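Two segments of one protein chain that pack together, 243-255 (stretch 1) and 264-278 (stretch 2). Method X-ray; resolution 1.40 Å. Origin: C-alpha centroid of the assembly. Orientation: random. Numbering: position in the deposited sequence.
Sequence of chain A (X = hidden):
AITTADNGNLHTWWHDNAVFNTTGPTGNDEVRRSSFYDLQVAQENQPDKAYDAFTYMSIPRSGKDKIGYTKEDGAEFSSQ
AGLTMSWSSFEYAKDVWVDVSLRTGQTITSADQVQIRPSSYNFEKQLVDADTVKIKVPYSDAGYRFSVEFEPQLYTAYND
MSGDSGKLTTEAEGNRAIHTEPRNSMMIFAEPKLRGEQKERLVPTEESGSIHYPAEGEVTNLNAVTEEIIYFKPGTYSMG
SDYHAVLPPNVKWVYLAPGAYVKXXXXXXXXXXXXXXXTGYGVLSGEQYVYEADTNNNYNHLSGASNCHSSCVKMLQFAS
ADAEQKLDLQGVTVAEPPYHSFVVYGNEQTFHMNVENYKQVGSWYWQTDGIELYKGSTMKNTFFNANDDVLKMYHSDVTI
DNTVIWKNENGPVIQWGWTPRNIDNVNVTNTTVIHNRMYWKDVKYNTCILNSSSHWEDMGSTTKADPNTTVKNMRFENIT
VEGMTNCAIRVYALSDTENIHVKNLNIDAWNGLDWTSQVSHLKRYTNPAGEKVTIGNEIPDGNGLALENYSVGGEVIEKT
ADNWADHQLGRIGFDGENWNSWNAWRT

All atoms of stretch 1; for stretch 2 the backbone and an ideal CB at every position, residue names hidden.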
# COMPACT_ATOMS: atom_id res chain seq x y z
N TYR A 243 12.89 -16.89 -12.36
CA TYR A 243 11.92 -17.91 -12.01
C TYR A 243 10.98 -17.34 -10.97
O TYR A 243 11.40 -16.58 -10.09
CB TYR A 243 12.61 -19.16 -11.44
CG TYR A 243 11.68 -20.15 -10.74
CD1 TYR A 243 10.96 -21.10 -11.47
CD2 TYR A 243 11.55 -20.15 -9.36
CE1 TYR A 243 10.13 -22.01 -10.82
CE2 TYR A 243 10.71 -21.05 -8.71
CZ TYR A 243 10.00 -21.97 -9.45
OH TYR A 243 9.17 -22.87 -8.79
N HIS A 244 9.70 -17.69 -11.10
CA HIS A 244 8.75 -17.55 -10.01
C HIS A 244 7.95 -18.84 -9.92
O HIS A 244 7.85 -19.59 -10.89
CB HIS A 244 7.84 -16.32 -10.15
CG HIS A 244 6.80 -16.44 -11.23
ND1 HIS A 244 7.08 -16.89 -12.50
CD2 HIS A 244 5.48 -16.13 -11.22
CE1 HIS A 244 5.98 -16.86 -13.23
NE2 HIS A 244 5.00 -16.41 -12.48
N ALA A 245 7.42 -19.10 -8.73
CA ALA A 245 6.79 -20.39 -8.44
C ALA A 245 5.39 -20.42 -9.05
O ALA A 245 4.50 -19.68 -8.63
CB ALA A 245 6.73 -20.60 -6.93
N VAL A 246 5.20 -21.29 -10.04
CA VAL A 246 3.90 -21.53 -10.65
C VAL A 246 3.43 -22.87 -10.10
O VAL A 246 3.95 -23.92 -10.47
CB VAL A 246 4.01 -21.54 -12.19
CG1 VAL A 246 2.65 -21.81 -12.82
CG2 VAL A 246 4.59 -20.21 -12.69
N LEU A 247 2.46 -22.81 -9.18
CA LEU A 247 2.19 -23.89 -8.25
C LEU A 247 1.23 -24.92 -8.85
O LEU A 247 0.29 -24.56 -9.56
CB LEU A 247 1.60 -23.34 -6.95
CG LEU A 247 2.53 -22.41 -6.18
CD1 LEU A 247 1.84 -21.78 -4.98
CD2 LEU A 247 3.79 -23.14 -5.74
N PRO A 248 1.49 -26.19 -8.53
CA PRO A 248 0.68 -27.29 -9.05
C PRO A 248 -0.66 -27.38 -8.33
O PRO A 248 -0.86 -26.76 -7.28
CB PRO A 248 1.55 -28.52 -8.78
CG PRO A 248 2.37 -28.15 -7.59
CD PRO A 248 2.65 -26.67 -7.75
N PRO A 249 -1.61 -28.16 -8.86
CA PRO A 249 -2.99 -28.09 -8.36
C PRO A 249 -3.15 -28.60 -6.94
O PRO A 249 -4.14 -28.25 -6.28
CB PRO A 249 -3.78 -28.94 -9.36
CG PRO A 249 -2.76 -29.78 -10.04
CD PRO A 249 -1.50 -29.01 -10.07
N ASN A 250 -2.21 -29.40 -6.44
CA ASN A 250 -2.29 -29.94 -5.09
C ASN A 250 -2.03 -28.88 -4.01
O ASN A 250 -2.46 -29.08 -2.87
CB ASN A 250 -1.28 -31.08 -4.97
CG ASN A 250 0.01 -30.82 -5.77
OD1 ASN A 250 0.04 -31.01 -7.00
ND2 ASN A 250 1.07 -30.39 -5.07
N VAL A 251 -1.36 -27.79 -4.34
CA VAL A 251 -0.93 -26.82 -3.32
C VAL A 251 -2.09 -25.89 -2.98
O VAL A 251 -2.61 -25.18 -3.84
CB VAL A 251 0.29 -26.03 -3.79
CG1 VAL A 251 0.66 -24.99 -2.74
CG2 VAL A 251 1.46 -26.97 -4.05
N LYS A 252 -2.49 -25.89 -1.71
CA LYS A 252 -3.58 -25.05 -1.25
C LYS A 252 -3.13 -23.99 -0.26
O LYS A 252 -3.93 -23.12 0.10
CB LYS A 252 -4.68 -25.91 -0.59
CG LYS A 252 -4.22 -26.62 0.68
CD LYS A 252 -5.25 -27.61 1.22
CE LYS A 252 -4.81 -28.14 2.59
NZ LYS A 252 -5.74 -29.17 3.14
N TRP A 253 -1.88 -24.03 0.18
CA TRP A 253 -1.43 -23.16 1.27
C TRP A 253 0.06 -22.91 1.12
O TRP A 253 0.84 -23.86 1.00
CB TRP A 253 -1.70 -23.87 2.60
CG TRP A 253 -1.68 -23.03 3.85
CD1 TRP A 253 -1.09 -21.80 4.04
CD2 TRP A 253 -2.29 -23.37 5.10
NE1 TRP A 253 -1.30 -21.37 5.33
CE2 TRP A 253 -2.03 -22.32 6.00
CE3 TRP A 253 -3.03 -24.47 5.54
CZ2 TRP A 253 -2.50 -22.34 7.31
CZ3 TRP A 253 -3.49 -24.49 6.84
CH2 TRP A 253 -3.22 -23.43 7.72
N VAL A 254 0.45 -21.63 1.12
CA VAL A 254 1.84 -21.22 1.25
C VAL A 254 1.97 -20.48 2.57
O VAL A 254 1.21 -19.54 2.83
CB VAL A 254 2.29 -20.35 0.07
CG1 VAL A 254 3.65 -19.72 0.36
CG2 VAL A 254 2.33 -21.18 -1.21
N TYR A 255 2.90 -20.91 3.42
CA TYR A 255 3.09 -20.35 4.74
C TYR A 255 4.50 -19.80 4.85
O TYR A 255 5.47 -20.51 4.59
CB TYR A 255 2.85 -21.40 5.84
CG TYR A 255 3.08 -20.84 7.22
CD1 TYR A 255 2.21 -19.91 7.76
CD2 TYR A 255 4.18 -21.22 7.96
CE1 TYR A 255 2.42 -19.37 9.02
CE2 TYR A 255 4.41 -20.69 9.23
CZ TYR A 255 3.53 -19.75 9.75
OH TYR A 255 3.75 -19.21 11.00
N UNK A 264 11.13 -13.92 -4.21
CA UNK A 264 10.36 -14.64 -5.22
C UNK A 264 8.93 -14.14 -5.31
O UNK A 264 8.61 -13.04 -4.85
CB UNK A 264 10.36 -16.14 -4.92
N UNK A 265 8.08 -14.96 -5.93
CA UNK A 265 6.68 -14.64 -6.20
C UNK A 265 5.95 -15.95 -6.43
O UNK A 265 6.56 -16.97 -6.73
CB UNK A 265 6.53 -13.70 -7.40
N UNK A 266 4.63 -15.91 -6.27
CA UNK A 266 3.83 -17.13 -6.32
C UNK A 266 2.64 -16.93 -7.25
O UNK A 266 1.94 -15.92 -7.16
CB UNK A 266 3.36 -17.53 -4.92
N UNK A 267 2.41 -17.92 -8.11
CA UNK A 267 1.21 -17.96 -8.92
C UNK A 267 0.51 -19.29 -8.68
O UNK A 267 1.12 -20.35 -8.86
CB UNK A 267 1.54 -17.76 -10.40
N UNK A 268 -0.74 -19.23 -8.24
CA UNK A 268 -1.58 -20.42 -8.17
C UNK A 268 -2.24 -20.51 -9.54
O UNK A 268 -3.27 -19.89 -9.81
CB UNK A 268 -2.60 -20.35 -7.03
N UNK A 269 -1.62 -21.30 -10.42
CA UNK A 269 -2.05 -21.39 -11.81
C UNK A 269 -3.41 -22.05 -11.94
O UNK A 269 -4.20 -21.68 -12.82
CB UNK A 269 -1.02 -22.16 -12.63
N UNK A 270 -3.71 -23.01 -11.08
CA UNK A 270 -4.92 -23.82 -11.18
C UNK A 270 -6.02 -23.27 -10.28
O UNK A 270 -5.76 -22.57 -9.30
CB UNK A 270 -4.62 -25.28 -10.82
N UNK A 271 -7.26 -23.59 -10.65
CA UNK A 271 -8.45 -23.03 -10.00
C UNK A 271 -9.28 -24.09 -9.29
O UNK A 271 -10.48 -23.88 -9.06
CB UNK A 271 -9.32 -22.31 -11.03
N UNK A 272 -8.67 -25.21 -8.90
CA UNK A 272 -9.40 -26.38 -8.43
C UNK A 272 -9.66 -26.39 -6.93
O UNK A 272 -10.47 -27.20 -6.47
CB UNK A 272 -8.63 -27.65 -8.81
N UNK A 273 -9.00 -25.55 -6.14
CA UNK A 273 -9.18 -25.56 -4.69
C UNK A 273 -10.38 -24.71 -4.28
O UNK A 273 -10.61 -23.64 -4.85
CB UNK A 273 -7.91 -25.06 -3.99
N UNK A 274 -11.12 -25.18 -3.28
CA UNK A 274 -12.19 -24.36 -2.72
C UNK A 274 -11.65 -23.31 -1.76
O UNK A 274 -12.28 -22.25 -1.59
CB UNK A 274 -13.21 -25.24 -2.00
N UNK A 275 -10.50 -23.56 -1.14
CA UNK A 275 -9.90 -22.64 -0.18
C UNK A 275 -8.40 -22.55 -0.42
O UNK A 275 -7.70 -23.56 -0.38
CB UNK A 275 -10.19 -23.09 1.26
N UNK A 276 -7.92 -21.33 -0.65
CA UNK A 276 -6.50 -21.03 -0.77
C UNK A 276 -6.07 -20.24 0.45
O UNK A 276 -6.86 -19.52 1.06
CB UNK A 276 -6.20 -20.26 -2.06
N UNK A 277 -4.80 -20.40 0.83
CA UNK A 277 -4.25 -19.63 1.94
C UNK A 277 -2.83 -19.22 1.60
O UNK A 277 -2.02 -20.03 1.16
CB UNK A 277 -4.29 -20.43 3.24
N UNK A 278 -2.53 -17.94 1.84
CA UNK A 278 -1.16 -17.45 1.88
C UNK A 278 -1.06 -16.70 3.19
O UNK A 278 -1.71 -15.66 3.35
CB UNK A 278 -0.81 -16.57 0.68

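Position 264 has phi/psi of 161/-163, a combination that strongly favours a residue without a side chain, and it is Gly264. At 265 the backbone is extended, and the ideal CB lies 4.0 Å from CB of His244, so a small residue fits easily, though a larger one directed elsewhere is conceivable. Ala265 occupies it; its O accepts a hydrogen bond from Ala245 N (3.0 Å), which opens the parallel pairing.

Position 266 points to the sheet face that carries Ala245 and Val254. The methyls of Ala245, Leu247 and Val254 offer an apolar surface, suited to a large aliphatic or aromatic side chain. Phe266 (chi1 m) places CD1 3.6 Å from Ala245 CB, and Val254 CG1 lies over one face of its ring, 3.9 Å from CZ. The ring thus links the two strands of stretch 1.

At 267 CA-to-CB turns to the opposite face, shared with Val246. The ideal CB is 4.3 Å from NE2 of His244, whose imidazole offers a polar group nearby, so a beta-branched or a long polar residue would serve. Arg267 is extended, its end leading away; its backbone does the pairing, with N donating to Ala245 O and O accepting from Leu247 N (both 2.8 Å).

Position 268 returns to the face of Leu247, whose CD1 lies 5.1 Å from the ideal CB. Space between Leu247, Val251 and Val254 invites a bulky apolar group, aliphatic or aromatic. Phe268 receives Leu247 CD1 over its face, 3.6 Å from CZ, while Val254 CG2 is 3.8 Å from the same CZ and Val251 O sits at the ring edge, 3.6 Å from CE2.

The ideal CB of 269 is 3.7 Å from Val246 CG1, so an aliphatic residue would suit; Leu269 makes that contact through CB. Position 270 points toward the ring of Pro249, where an aromatic or another flat group could lie. His270 takes Pro249 CD over one face, CD2 being 3.4 Å from CD. Position 271 is out of reach and undemanding: Asp271.

At 272 and 273 CA-to-CB points toward stretch 1, whose turn presents the O of Pro249, so donors of suitable length are favoured. Asn272 donates through ND2 to Pro249 O (3.0 Å), and Gln273 through NE2 to the same O (2.9 Å). A water also joins Gln273 NE2 to Asn250 O.

Position 274, out of reach, would take almost any residue; it is Ser274. Sideways-pointing 275 tolerates many; Gln275 shares a water with Lys252 O through its own O. At 276, also sideways, many residues, large ones included, would do; Tyr276 OH accepts from Gln273 N (3.2 Å).

The ideal CB of 277 is 3.6 Å from Trp253 CD1, so a long chain could lie along the indole. Lys277 does so: CD covers the six-membered ring, and NZ makes an off-centre cation-pi contact. Its N donates to Lys252 O and its O accepts from Val254 N (both 2.9 Å). Position 278 shares Val254's face, suiting compact apolar residues; Val278 CG2 lies 4.5 Å from Val254 CB.

Stretch 2 264-278: GAFRFLHDNQSQYKV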
# COMPACT_ATOMS: atom_id res chain seq x y z
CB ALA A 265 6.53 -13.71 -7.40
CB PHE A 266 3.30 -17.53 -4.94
CG PHE A 266 4.37 -18.03 -4.01
CD1 PHE A 266 4.84 -19.33 -4.11
CD2 PHE A 266 4.90 -17.20 -3.04
CE1 PHE A 266 5.83 -19.79 -3.27
CE2 PHE A 266 5.89 -17.66 -2.18
CZ PHE A 266 6.36 -18.95 -2.30
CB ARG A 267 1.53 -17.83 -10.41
CG ARG A 267 0.31 -18.08 -11.27
CD ARG A 267 0.52 -17.68 -12.71
NE ARG A 267 -0.68 -17.93 -13.50
CZ ARG A 267 -0.75 -17.77 -14.81
NH1 ARG A 267 0.30 -17.34 -15.49
NH2 ARG A 267 -1.89 -18.03 -15.45
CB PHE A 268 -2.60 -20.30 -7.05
CG PHE A 268 -2.01 -20.43 -5.67
CD1 PHE A 268 -1.35 -19.37 -5.07
CD2 PHE A 268 -2.16 -21.61 -4.95
CE1 PHE A 268 -0.84 -19.49 -3.77
CE2 PHE A 268 -1.65 -21.73 -3.66
CZ PHE A 268 -0.99 -20.67 -3.08
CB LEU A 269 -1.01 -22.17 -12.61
CG LEU A 269 -1.34 -22.54 -14.05
CD1 LEU A 269 -1.07 -21.37 -14.96
CD2 LEU A 269 -0.51 -23.75 -14.47
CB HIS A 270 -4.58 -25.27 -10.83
CG HIS A 270 -3.45 -25.82 -11.65
ND1 HIS A 270 -3.63 -26.31 -12.92
CD2 HIS A 270 -2.13 -25.92 -11.38
CE1 HIS A 270 -2.46 -26.70 -13.40
NE2 HIS A 270 -1.53 -26.48 -12.49
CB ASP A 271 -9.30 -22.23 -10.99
CG ASP A 271 -9.81 -23.07 -12.16
OD1 ASP A 271 -9.57 -24.29 -12.19
OD2 ASP A 271 -10.46 -22.49 -13.06
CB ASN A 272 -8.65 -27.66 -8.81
CG ASN A 272 -7.23 -27.67 -8.30
OD1 ASN A 272 -6.39 -26.93 -8.78
ND2 ASN A 272 -6.97 -28.50 -7.30
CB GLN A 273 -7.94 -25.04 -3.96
CG GLN A 273 -6.67 -25.86 -4.18
CD GLN A 273 -6.70 -27.22 -3.50
OE1 GLN A 273 -7.52 -27.47 -2.61
NE2 GLN A 273 -5.81 -28.10 -3.92
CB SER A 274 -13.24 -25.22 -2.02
OG SER A 274 -12.71 -25.85 -0.87
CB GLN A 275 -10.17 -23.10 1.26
CG GLN A 275 -9.42 -22.28 2.32
CD GLN A 275 -10.15 -20.99 2.66
OE1 GLN A 275 -11.30 -21.01 3.09
NE2 GLN A 275 -9.47 -19.86 2.47
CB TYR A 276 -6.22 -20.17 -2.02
CG TYR A 276 -6.50 -20.89 -3.31
CD1 TYR A 276 -5.55 -21.73 -3.88
CD2 TYR A 276 -7.72 -20.76 -3.96
CE1 TYR A 276 -5.79 -22.40 -5.06
CE2 TYR A 276 -7.98 -21.43 -5.14
CZ TYR A 276 -7.01 -22.25 -5.69
OH TYR A 276 -7.28 -22.94 -6.86
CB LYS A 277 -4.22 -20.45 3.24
CG LYS A 277 -5.60 -20.72 3.83
CD LYS A 277 -5.52 -21.54 5.12
CE LYS A 277 -6.89 -21.66 5.77
NZ LYS A 277 -6.90 -22.59 6.93
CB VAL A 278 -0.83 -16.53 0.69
CG1 VAL A 278 0.56 -15.93 0.85
CG2 VAL A 278 -0.94 -17.31 -0.63
O HOH W 1 -4.90 -30.50 -2.21
O HOH W 2 -6.06 -23.77 2.10
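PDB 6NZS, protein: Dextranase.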